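Local coordinates for N2152 (PDB 5U22), which is a family 39 glycoside hydrolase of a rumen anaerobic fungus, probably cleaving glycosidic bonds in rare arabinosyl substrates, at residues A262-I265 and G266-R270; Y304-K307 and W308-D311; Q118-F121 and N122-S126; Y112-P115 and G116-T119. All blocks are in the same frame, centred on the assembly; numbering follows the deposited sequence.

Overall arrangement
From the N terminus the chain first reaches contact 4, where the loop after strand 98-102 turns into helix 117-134. Contact 3 takes over directly on that helix, sharing Gln118 and Thr119, and Trp114 packs on Trp120 between the two. Contact 1 follows much later on helix 258-270, between strands 242-247 and 275-278, and contact 2 comes last, on helix 301-310. All four are local and in series; none encloses another. Contacts 1 and 2 touch, with Glu269 probably hydrogen-bonded to Tyr309, and they bring the TIM barrel against the beta-sandwich strands. Contacts 2 and 3 lie about 40 Å apart between centres, on opposite sides of the chain's centre.

Contact 1: A262-I265 and G266-R270; sequences ARFI and GRFER
Phe264 and Phe268 stand side by side one helical turn apart and point the same way. CZ of Phe268 comes in at the edge of the Phe264 ring, near its plane, 4.0 Å from CD1 of Phe264. In Phe268, CG lies beside the backbone N (chi1 -70°), and this lays the root of the ring against the carbonyl of Phe264, with CG 3.1 Å from Phe264 O and Phe264 C over one face, toward the rim. Phe264 O also accepts Phe268 N at 2.8 Å. Tyr247 meets both rings, edge-to-face with Phe268. Losing this ring to an alanine is likely to strip the CD1 edge of Phe264 of its neighbour and Tyr247 of its edge-to-face partner. The helix, 258-270, is the crossover of a beta-alpha-beta unit of the TIM barrel, running between strands 242-247 and 275-278. On another flank Arg267 reaches back, extended from CG to NE, and lays one face of its guanidinium over CB of Arg263, 4.1 Å from CZ of Arg267. The two arginines part at their ends: Arg263 bends at chi3 (-58°) toward Asp249 and the carbonyl of Lys327, whereas Arg267 takes Asp330 and the carbonyl of Ser326. Glu269 curls its CG to 3.2 Å from Ile265 O and its OE2 is hydrogen-bonded to Tyr309 OH, while Ile265 packs on Phe305 and Tyr309 of helix 301-310.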
loop_
_atom_site.group_PDB
_atom_site.type_symbol
_atom_site.label_atom_id
_atom_site.label_comp_id
_atom_site.label_asym_id
_atom_site.label_seq_id
_atom_site.Cartn_x
_atom_site.Cartn_y
_atom_site.Cartn_z
ATOM N N ALA A 262 -0.476 5.520 9.065
ATOM C CA ALA A 262 -1.440 4.744 9.842
ATOM C C ALA A 262 -2.843 4.832 9.256
ATOM O O ALA A 262 -3.609 3.866 9.323
ATOM C CB ALA A 262 -1.460 5.232 11.289
ATOM N N ARG A 263 -3.201 5.982 8.688
ATOM C CA ARG A 263 -4.558 6.161 8.182
ATOM C C ARG A 263 -4.777 5.388 6.891
ATOM O O ARG A 263 -5.847 4.806 6.686
ATOM C CB ARG A 263 -4.842 7.644 7.965
ATOM C CG ARG A 263 -4.561 8.517 9.174
ATOM C CD ARG A 263 -4.504 10.008 8.760
ATOM N NE ARG A 263 -3.496 10.282 7.731
ATOM C CZ ARG A 263 -3.348 11.462 7.144
ATOM N NH1 ARG A 263 -4.143 12.472 7.493
ATOM N NH2 ARG A 263 -2.407 11.634 6.209
ATOM N N PHE A 264 -3.784 5.384 6.000
ATOM C CA PHE A 264 -3.895 4.587 4.779
ATOM C C PHE A 264 -3.959 3.105 5.113
ATOM O O PHE A 264 -4.775 2.354 4.562
ATOM C CB PHE A 264 -2.704 4.859 3.861
ATOM C CG PHE A 264 -2.718 6.228 3.213
ATOM C CD1 PHE A 264 -3.448 6.454 2.057
ATOM C CD2 PHE A 264 -1.992 7.277 3.754
ATOM C CE1 PHE A 264 -3.463 7.695 1.450
ATOM C CE2 PHE A 264 -1.999 8.538 3.153
ATOM C CZ PHE A 264 -2.737 8.748 1.999
ATOM N N ILE A 265 -3.089 2.668 6.017
ATOM C CA ILE A 265 -3.100 1.276 6.444
ATOM C C ILE A 265 -4.465 0.909 7.014
ATOM O O ILE A 265 -5.077 -0.088 6.614
ATOM C CB ILE A 265 -1.971 1.029 7.460
ATOM C CG1 ILE A 265 -0.607 1.078 6.765
ATOM C CG2 ILE A 265 -2.187 -0.290 8.188
ATOM C CD1 ILE A 265 0.575 1.200 7.721
ATOM N N GLY A 266 -4.967 1.712 7.953
ATOM C CA GLY A 266 -6.258 1.403 8.546
ATOM C C GLY A 266 -7.373 1.314 7.521
ATOM O O GLY A 266 -8.176 0.376 7.541
ATOM N N ARG A 267 -7.414 2.267 6.585
ATOM C CA ARG A 267 -8.530 2.310 5.643
ATOM C C ARG A 267 -8.387 1.254 4.557
ATOM O O ARG A 267 -9.376 0.611 4.192
ATOM C CB ARG A 267 -8.662 3.725 5.063
ATOM C CG ARG A 267 -9.099 4.730 6.127
ATOM C CD ARG A 267 -8.838 6.186 5.759
ATOM N NE ARG A 267 -8.816 7.018 6.963
ATOM C CZ ARG A 267 -8.762 8.347 6.965
ATOM N NH1 ARG A 267 -8.737 9.016 5.815
ATOM N NH2 ARG A 267 -8.729 9.006 8.123
ATOM N N PHE A 268 -7.168 1.026 4.053
ATOM C CA PHE A 268 -6.951 -0.085 3.125
ATOM C C PHE A 268 -7.380 -1.408 3.743
ATOM O O PHE A 268 -8.023 -2.235 3.082
ATOM C CB PHE A 268 -5.479 -0.170 2.705
ATOM C CG PHE A 268 -5.016 0.952 1.807
ATOM C CD1 PHE A 268 -5.844 2.023 1.509
ATOM C CD2 PHE A 268 -3.740 0.924 1.264
ATOM C CE1 PHE A 268 -5.405 3.062 0.694
ATOM C CE2 PHE A 268 -3.301 1.945 0.433
ATOM C CZ PHE A 268 -4.139 3.027 0.153
ATOM N N GLU A 269 -7.015 -1.641 5.006
ATOM C CA GLU A 269 -7.425 -2.881 5.654
ATOM C C GLU A 269 -8.935 -2.921 5.844
ATOM O O GLU A 269 -9.562 -3.969 5.656
ATOM C CB GLU A 269 -6.714 -3.043 6.994
ATOM C CG GLU A 269 -5.197 -3.256 6.887
ATOM C CD GLU A 269 -4.808 -4.665 6.432
ATOM O OE1 GLU A 269 -5.701 -5.550 6.327
ATOM O OE2 GLU A 269 -3.602 -4.872 6.180
ATOM N N ARG A 270 -9.540 -1.785 6.193
ATOM C CA ARG A 270 -10.984 -1.750 6.419
ATOM C C ARG A 270 -11.756 -2.156 5.170
ATOM O O ARG A 270 -12.795 -2.822 5.260
ATOM C CB ARG A 270 -11.396 -0.351 6.876
ATOM C CG ARG A 270 -12.885 -0.159 7.118
ATOM C CD ARG A 270 -13.141 1.161 7.876
ATOM N NE ARG A 270 -12.347 1.247 9.110
ATOM C CZ ARG A 270 -11.447 2.202 9.358
ATOM N NH1 ARG A 270 -11.229 3.183 8.482
ATOM N NH2 ARG A 270 -10.763 2.182 10.489
#

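Contact 2: Y304-K307 and W308-D311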
loop_
_atom_site.group_PDB
_atom_site.type_symbol
_atom_site.label_atom_id
_atom_site.label_comp_id
_atom_site.label_asym_id
_atom_site.label_seq_id
_atom_site.Cartn_x
_atom_site.Cartn_y
_atom_site.Cartn_z
ATOM N N TYR A 304 10.129 1.686 11.218
ATOM C CA TYR A 304 9.701 1.034 12.448
ATOM C C TYR A 304 8.182 0.888 12.511
ATOM O O TYR A 304 7.678 -0.130 13.007
ATOM C CB TYR A 304 10.234 1.806 13.649
ATOM C CG TYR A 304 11.732 1.663 13.802
ATOM C CD1 TYR A 304 12.600 2.624 13.291
ATOM C CD2 TYR A 304 12.275 0.552 14.446
ATOM C CE1 TYR A 304 13.985 2.484 13.428
ATOM C CE2 TYR A 304 13.657 0.410 14.587
ATOM C CZ TYR A 304 14.496 1.382 14.083
ATOM O OH TYR A 304 15.860 1.220 14.226
ATOM N N PHE A 305 7.433 1.878 12.003
ATOM C CA PHE A 305 5.980 1.736 11.973
ATOM C C PHE A 305 5.564 0.595 11.049
ATOM O O PHE A 305 4.726 -0.238 11.420
ATOM C CB PHE A 305 5.289 3.051 11.563
ATOM C CG PHE A 305 3.803 3.056 11.842
ATOM C CD1 PHE A 305 3.327 3.204 13.141
ATOM C CD2 PHE A 305 2.883 2.888 10.816
ATOM C CE1 PHE A 305 1.968 3.189 13.408
ATOM C CE2 PHE A 305 1.517 2.880 11.073
ATOM C CZ PHE A 305 1.061 3.020 12.374
ATOM N N TYR A 306 6.169 0.511 9.858
ATOM C CA TYR A 306 5.825 -0.574 8.948
ATOM C C TYR A 306 6.330 -1.923 9.450
ATOM O O TYR A 306 5.766 -2.958 9.085
ATOM C CB TYR A 306 6.345 -0.252 7.541
ATOM C CG TYR A 306 5.380 0.651 6.788
ATOM C CD1 TYR A 306 5.303 2.015 7.062
ATOM C CD2 TYR A 306 4.522 0.127 5.831
ATOM C CE1 TYR A 306 4.402 2.830 6.378
ATOM C CE2 TYR A 306 3.629 0.928 5.143
ATOM C CZ TYR A 306 3.568 2.273 5.419
ATOM O OH TYR A 306 2.675 3.044 4.707
ATOM N N LYS A 307 7.366 -1.937 10.293
ATOM C CA LYS A 307 7.784 -3.191 10.913
ATOM C C LYS A 307 6.711 -3.702 11.870
ATOM O O LYS A 307 6.382 -4.898 11.868
ATOM C CB LYS A 307 9.122 -2.989 11.629
ATOM C CG LYS A 307 9.567 -4.174 12.500
ATOM C CD LYS A 307 10.070 -5.337 11.673
ATOM C CE LYS A 307 10.584 -6.478 12.575
ATOM N NZ LYS A 307 10.449 -7.792 11.912
ATOM N N TRP A 308 6.157 -2.809 12.699
ATOM C CA TRP A 308 5.021 -3.176 13.544
ATOM C C TRP A 308 3.907 -3.775 12.705
ATOM O O TRP A 308 3.324 -4.811 13.049
ATOM C CB TRP A 308 4.484 -1.944 14.262
ATOM C CG TRP A 308 5.287 -1.423 15.385
ATOM C CD1 TRP A 308 6.337 -2.022 16.006
ATOM C CD2 TRP A 308 5.093 -0.167 16.032
ATOM N NE1 TRP A 308 6.808 -1.214 17.018
ATOM C CE2 TRP A 308 6.059 -0.066 17.051
ATOM C CE3 TRP A 308 4.192 0.890 15.846
ATOM C CZ2 TRP A 308 6.147 1.048 17.892
ATOM C CZ3 TRP A 308 4.280 1.992 16.678
ATOM C CH2 TRP A 308 5.251 2.064 17.687
ATOM N N TYR A 309 3.607 -3.114 11.588
ATOM C CA TYR A 309 2.547 -3.564 10.695
ATOM C C TYR A 309 2.857 -4.939 10.126
ATOM O O TYR A 309 2.021 -5.852 10.173
ATOM C CB TYR A 309 2.388 -2.530 9.579
ATOM C CG TYR A 309 1.329 -2.808 8.542
ATOM C CD1 TYR A 309 0.082 -3.334 8.892
ATOM C CD2 TYR A 309 1.560 -2.485 7.210
ATOM C CE1 TYR A 309 -0.906 -3.562 7.929
ATOM C CE2 TYR A 309 0.581 -2.687 6.240
ATOM C CZ TYR A 309 -0.645 -3.222 6.598
ATOM O OH TYR A 309 -1.595 -3.408 5.621
ATOM N N GLY A 310 4.059 -5.104 9.578
ATOM C CA GLY A 310 4.420 -6.371 8.967
ATOM C C GLY A 310 4.447 -7.522 9.950
ATOM O O GLY A 310 4.262 -8.680 9.553
ATOM N N ASP A 311 4.704 -7.231 11.235
ATOM C CA ASP A 311 4.718 -8.258 12.276
ATOM C C ASP A 311 3.333 -8.786 12.600
ATOM O O ASP A 311 3.228 -9.803 13.298
ATOM C CB ASP A 311 5.322 -7.726 13.586
ATOM C CG ASP A 311 6.819 -7.505 13.507
ATOM O OD1 ASP A 311 7.448 -7.971 12.534
ATOM O OD2 ASP A 311 7.366 -6.878 14.448
#
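Phe305 swings CG away from its backbone N (chi1 -166°), whereas Trp308 folds CG back beside its own N (chi1 -74°), and the two rings converge from successive turns. They meet rim to rim, neither over the other's face, with planes at 61° and CD1 of Phe305 3.7 Å from CE3 of Trp308. The tryptophan also lays one face over the carbonyl oxygen of Tyr304, toward the rim of the ring, with CG of Trp308 3.6 Å from Tyr304 O. Trp308 N donates to Tyr304 O at 3.1 Å. Tyr306 and Tyr309 extend side by side in the same direction, and CD2 of Tyr306 sits at the edge of the Tyr309 ring, 4.2 Å from CD2 of Tyr309. This short helix, 301-310, lies between the TIM barrel and the beta sandwich: Phe305 and Tyr309 touch helix 258-270 on one hand and Ile345 of strand 341-347 on the other, while Trp308 makes a cation-pi contact with Arg417. The tyrosine hydroxyls bond to the barrel side, Tyr306 to Tyr247 and Tyr309 to Glu269. At the C-terminal end Lys307 bends at chi2 to bring NZ 3.1 Å from OD1 of Asp311, a salt bridge on the syn lone pair of that oxygen. The ammonium has a second partner in the carbonyl of Pro61. In the backbone, Asp311 N donates to Lys307 O at 2.9 Å.

Contact 3: Q118-F121 and N122-S126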
loop_
_atom_site.group_PDB
_atom_site.type_symbol
_atom_site.label_atom_id
_atom_site.label_comp_id
_atom_site.label_asym_id
_atom_site.label_seq_id
_atom_site.Cartn_x
_atom_site.Cartn_y
_atom_site.Cartn_z
ATOM N N GLN A 118 3.677 0.585 -32.815
ATOM C CA GLN A 118 4.585 -0.465 -33.261
ATOM C C GLN A 118 5.726 -0.658 -32.271
ATOM O O GLN A 118 6.002 -1.780 -31.837
ATOM C CB GLN A 118 5.113 -0.133 -34.655
ATOM C CG GLN A 118 4.013 -0.084 -35.711
ATOM C CD GLN A 118 3.506 1.327 -35.986
ATOM O OE1 GLN A 118 3.485 2.178 -35.096
ATOM N NE2 GLN A 118 3.082 1.572 -37.228
ATOM N N THR A 119 6.400 0.430 -31.900
ATOM C CA THR A 119 7.510 0.333 -30.949
ATOM C C THR A 119 7.026 -0.087 -29.567
ATOM O O THR A 119 7.679 -0.885 -28.889
ATOM C CB THR A 119 8.246 1.666 -30.879
ATOM O OG1 THR A 119 8.900 1.898 -32.128
ATOM C CG2 THR A 119 9.296 1.672 -29.755
ATOM N N TRP A 120 5.887 0.447 -29.133
ATOM C CA TRP A 120 5.296 0.009 -27.869
ATOM C C TRP A 120 5.139 -1.508 -27.830
ATOM O O TRP A 120 5.527 -2.167 -26.857
ATOM C CB TRP A 120 3.955 0.713 -27.688
ATOM C CG TRP A 120 3.138 0.350 -26.475
ATOM C CD1 TRP A 120 1.875 -0.169 -26.482
ATOM C CD2 TRP A 120 3.486 0.539 -25.094
ATOM N NE1 TRP A 120 1.417 -0.325 -25.202
ATOM C CE2 TRP A 120 2.385 0.096 -24.327
ATOM C CE3 TRP A 120 4.619 1.025 -24.431
ATOM C CZ2 TRP A 120 2.384 0.124 -22.929
ATOM C CZ3 TRP A 120 4.618 1.051 -23.027
ATOM C CH2 TRP A 120 3.502 0.609 -22.297
ATOM N N PHE A 121 4.594 -2.081 -28.901
ATOM C CA PHE A 121 4.387 -3.523 -28.931
ATOM C C PHE A 121 5.712 -4.276 -28.993
ATOM O O PHE A 121 5.881 -5.299 -28.318
ATOM C CB PHE A 121 3.483 -3.883 -30.112
ATOM C CG PHE A 121 2.003 -3.832 -29.795
ATOM C CD1 PHE A 121 1.506 -3.016 -28.790
ATOM C CD2 PHE A 121 1.111 -4.639 -30.488
ATOM C CE1 PHE A 121 0.142 -2.986 -28.499
ATOM C CE2 PHE A 121 -0.253 -4.622 -30.195
ATOM C CZ PHE A 121 -0.734 -3.795 -29.201
ATOM N N ASN A 122 6.665 -3.799 -29.802
ATOM C CA ASN A 122 7.979 -4.441 -29.842
ATOM C C ASN A 122 8.630 -4.455 -28.459
ATOM O O ASN A 122 9.172 -5.476 -28.023
ATOM C CB ASN A 122 8.880 -3.730 -30.853
ATOM C CG ASN A 122 8.483 -4.021 -32.286
ATOM O OD1 ASN A 122 8.033 -5.125 -32.599
ATOM N ND2 ASN A 122 8.627 -3.023 -33.160
ATOM N N GLU A 123 8.574 -3.328 -27.752
ATOM C CA GLU A 123 9.173 -3.276 -26.421
ATOM C C GLU A 123 8.467 -4.219 -25.455
ATOM O O GLU A 123 9.123 -4.901 -24.662
ATOM C CB GLU A 123 9.149 -1.843 -25.892
ATOM C CG GLU A 123 10.126 -0.920 -26.593
ATOM C CD GLU A 123 11.553 -1.378 -26.436
ATOM O OE1 GLU A 123 11.940 -1.737 -25.308
ATOM O OE2 GLU A 123 12.292 -1.389 -27.440
ATOM N N ILE A 124 7.130 -4.271 -25.504
ATOM C CA ILE A 124 6.395 -5.178 -24.626
ATOM C C ILE A 124 6.751 -6.624 -24.937
ATOM O O ILE A 124 7.017 -7.413 -24.024
ATOM C CB ILE A 124 4.876 -4.927 -24.729
ATOM C CG1 ILE A 124 4.526 -3.594 -24.063
ATOM C CG2 ILE A 124 4.097 -6.030 -24.055
ATOM C CD1 ILE A 124 3.081 -3.194 -24.253
ATOM N N ARG A 125 6.814 -6.985 -26.228
ATOM C CA ARG A 125 7.152 -8.363 -26.591
ATOM C C ARG A 125 8.539 -8.739 -26.097
ATOM O O ARG A 125 8.748 -9.844 -25.587
ATOM C CB ARG A 125 7.089 -8.562 -28.103
ATOM C CG ARG A 125 5.712 -8.598 -28.698
ATOM C CD ARG A 125 5.837 -8.782 -30.218
ATOM N NE ARG A 125 4.560 -8.600 -30.886
ATOM C CZ ARG A 125 3.603 -9.519 -30.898
ATOM N NH1 ARG A 125 3.780 -10.667 -30.260
ATOM N NH2 ARG A 125 2.467 -9.292 -31.537
ATOM N N SER A 126 9.512 -7.846 -26.287
ATOM C CA SER A 126 10.857 -8.107 -25.786
ATOM C C SER A 126 10.859 -8.265 -24.271
ATOM O O SER A 126 11.537 -9.153 -23.740
ATOM C CB SER A 126 11.809 -6.989 -26.207
ATOM O OG SER A 126 13.082 -7.173 -25.613
#
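Thr119 O takes Glu123 N at 2.8 Å, and Phe121 O takes Arg125 N at the same 2.8 Å, both nearly straight. Similar bonds from Asn122 to Gln118 and from Ile124 to Trp120 make this a regular stretch of alpha helix. On the first of these pairs, CG2 of Thr119 runs alongside CG of Glu123, 4.2 Å away, and the glutamate then bends at chi2 toward a salt bridge with Arg77. The main packing is a CH-pi contact: CD1 of Ile124 sits over the five-membered ring of Trp120, 3.6 Å from its centroid. Trp120 turns CG away from its backbone N (chi1 177°), which carries the indole out from the helix with one face turned to Ile124, whose CD1 lies 3.4 Å from both NE1 and CE2 of Trp120. The indole N-H is held by Thr167. With an alanine at this position, CD1 of Ile124 is likely to lose the ring it rests on and Thr167 its indole partner. Helix 117-134 joins strands 98-102 and 139-143 of the barrel; Trp120 packs on Leu103 and Leu107 and meets Trp145 edge-to-face, while Phe121, Ile124 and Arg125 lean on helix 160-174 next door.

Contact 4: Y112-P115 and G116-T119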
loop_
_atom_site.group_PDB
_atom_site.type_symbol
_atom_site.label_atom_id
_atom_site.label_comp_id
_atom_site.label_asym_id
_atom_site.label_seq_id
_atom_site.Cartn_x
_atom_site.Cartn_y
_atom_site.Cartn_z
ATOM N N TYR A 112 4.913 10.523 -20.652
ATOM C CA TYR A 112 5.623 9.534 -21.461
ATOM C C TYR A 112 5.649 9.930 -22.928
ATOM O O TYR A 112 4.635 10.336 -23.501
ATOM C CB TYR A 112 4.967 8.159 -21.331
ATOM C CG TYR A 112 4.953 7.622 -19.923
ATOM C CD1 TYR A 112 6.110 7.114 -19.347
ATOM C CD2 TYR A 112 3.787 7.638 -19.159
ATOM C CE1 TYR A 112 6.105 6.626 -18.048
ATOM C CE2 TYR A 112 3.774 7.152 -17.862
ATOM C CZ TYR A 112 4.940 6.654 -17.314
ATOM O OH TYR A 112 4.949 6.176 -16.023
ATOM N N ARG A 113 6.811 9.777 -23.545
ATOM C CA ARG A 113 6.947 10.107 -24.958
ATOM C C ARG A 113 6.519 8.892 -25.765
ATOM O O ARG A 113 7.278 7.933 -25.920
ATOM C CB ARG A 113 8.375 10.541 -25.267
ATOM C CG ARG A 113 8.673 11.928 -24.730
ATOM C CD ARG A 113 9.809 12.563 -25.495
ATOM N NE ARG A 113 11.080 11.989 -25.087
ATOM C CZ ARG A 113 11.733 12.367 -23.997
ATOM N NH1 ARG A 113 11.220 13.307 -23.215
ATOM N NH2 ARG A 113 12.889 11.799 -23.684
ATOM N N TRP A 114 5.284 8.929 -26.261
ATOM C CA TRP A 114 4.724 7.808 -27.003
ATOM C C TRP A 114 5.478 7.624 -28.315
ATOM O O TRP A 114 5.616 8.587 -29.082
ATOM C CB TRP A 114 3.249 8.065 -27.271
ATOM C CG TRP A 114 2.540 7.034 -28.088
ATOM C CD1 TRP A 114 2.115 7.161 -29.381
ATOM C CD2 TRP A 114 2.152 5.722 -27.664
ATOM N NE1 TRP A 114 1.474 6.006 -29.783
ATOM C CE2 TRP A 114 1.491 5.106 -28.749
ATOM C CE3 TRP A 114 2.299 5.005 -26.473
ATOM C CZ2 TRP A 114 0.977 3.815 -28.676
ATOM C CZ3 TRP A 114 1.785 3.722 -26.404
ATOM C CH2 TRP A 114 1.136 3.139 -27.498
ATOM N N PRO A 115 5.983 6.425 -28.604
ATOM C CA PRO A 115 6.758 6.202 -29.837
ATOM C C PRO A 115 5.957 5.589 -30.978
ATOM O O PRO A 115 6.568 5.200 -31.982
ATOM C CB PRO A 115 7.826 5.216 -29.354
ATOM C CG PRO A 115 7.056 4.329 -28.400
ATOM C CD PRO A 115 6.013 5.236 -27.729
ATOM N N GLY A 116 4.649 5.490 -30.845
ATOM C CA GLY A 116 3.866 4.756 -31.814
ATOM C C GLY A 116 3.576 3.346 -31.337
ATOM O O GLY A 116 4.359 2.735 -30.603
ATOM N N ILE A 117 2.429 2.815 -31.770
ATOM C CA ILE A 117 1.978 1.504 -31.305
ATOM C C ILE A 117 2.975 0.416 -31.691
ATOM O O ILE A 117 3.128 -0.581 -30.977
ATOM C CB ILE A 117 0.560 1.216 -31.857
ATOM C CG1 ILE A 117 -0.115 0.043 -31.141
ATOM C CG2 ILE A 117 0.587 0.958 -33.371
ATOM C CD1 ILE A 117 -0.668 0.390 -29.779
ATOM N N GLN A 118 3.677 0.585 -32.815
ATOM C CA GLN A 118 4.585 -0.465 -33.261
ATOM C C GLN A 118 5.726 -0.658 -32.271
ATOM O O GLN A 118 6.002 -1.780 -31.837
ATOM C CB GLN A 118 5.113 -0.133 -34.655
ATOM C CG GLN A 118 4.013 -0.084 -35.711
ATOM C CD GLN A 118 3.506 1.327 -35.986
ATOM O OE1 GLN A 118 3.485 2.178 -35.096
ATOM N NE2 GLN A 118 3.082 1.572 -37.228
ATOM N N THR A 119 6.400 0.430 -31.900
ATOM C CA THR A 119 7.510 0.333 -30.949
ATOM C C THR A 119 7.026 -0.087 -29.567
ATOM O O THR A 119 7.679 -0.885 -28.889
ATOM C CB THR A 119 8.246 1.666 -30.879
ATOM O OG1 THR A 119 8.900 1.898 -32.128
ATOM C CG2 THR A 119 9.296 1.672 -29.755
HETATM O O HOH W 1 6.340 3.029 -33.514
#
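Trp114 leads into the turn and lays its indole over the backbone that follows. With CG opposite the backbone N (chi1 177°), the side chain swings forward until Gly116 N lies over one face, 3.4 Å from CD1 of Trp114, while CD of Pro115 sits over the same face, toward the rim. Further out, CD1 of Ile117 meets the benzo edge in the ring plane, 4.0 Å from CZ2 of Trp114. Pro115 then presses its ring on Thr119, CG of Pro115 to CG2 of Thr119 at 3.7 Å. Its carbonyl faces the start of the helix through a water that donates to Pro115 O at 2.7 Å and accepts from Thr119 N at 3.1 Å, with a weak further bond to OE1 of Gln118. The water is inserted between Pro115 O and Thr119 N, the pair that a direct i to i+4 bond would join. Gly116, at the N-cap position, has a positive phi of 98°; a side chain there would clash with Pro115 O, so only a glycine fits comfortably. This turn ends the loop after strand 98-102 and starts helix 117-134: Trp114 meets Trp120 of that helix and, edge-to-face, Trp152, while from helix 160-174 Met163 touches Trp114 and Gln166 touches Ile117.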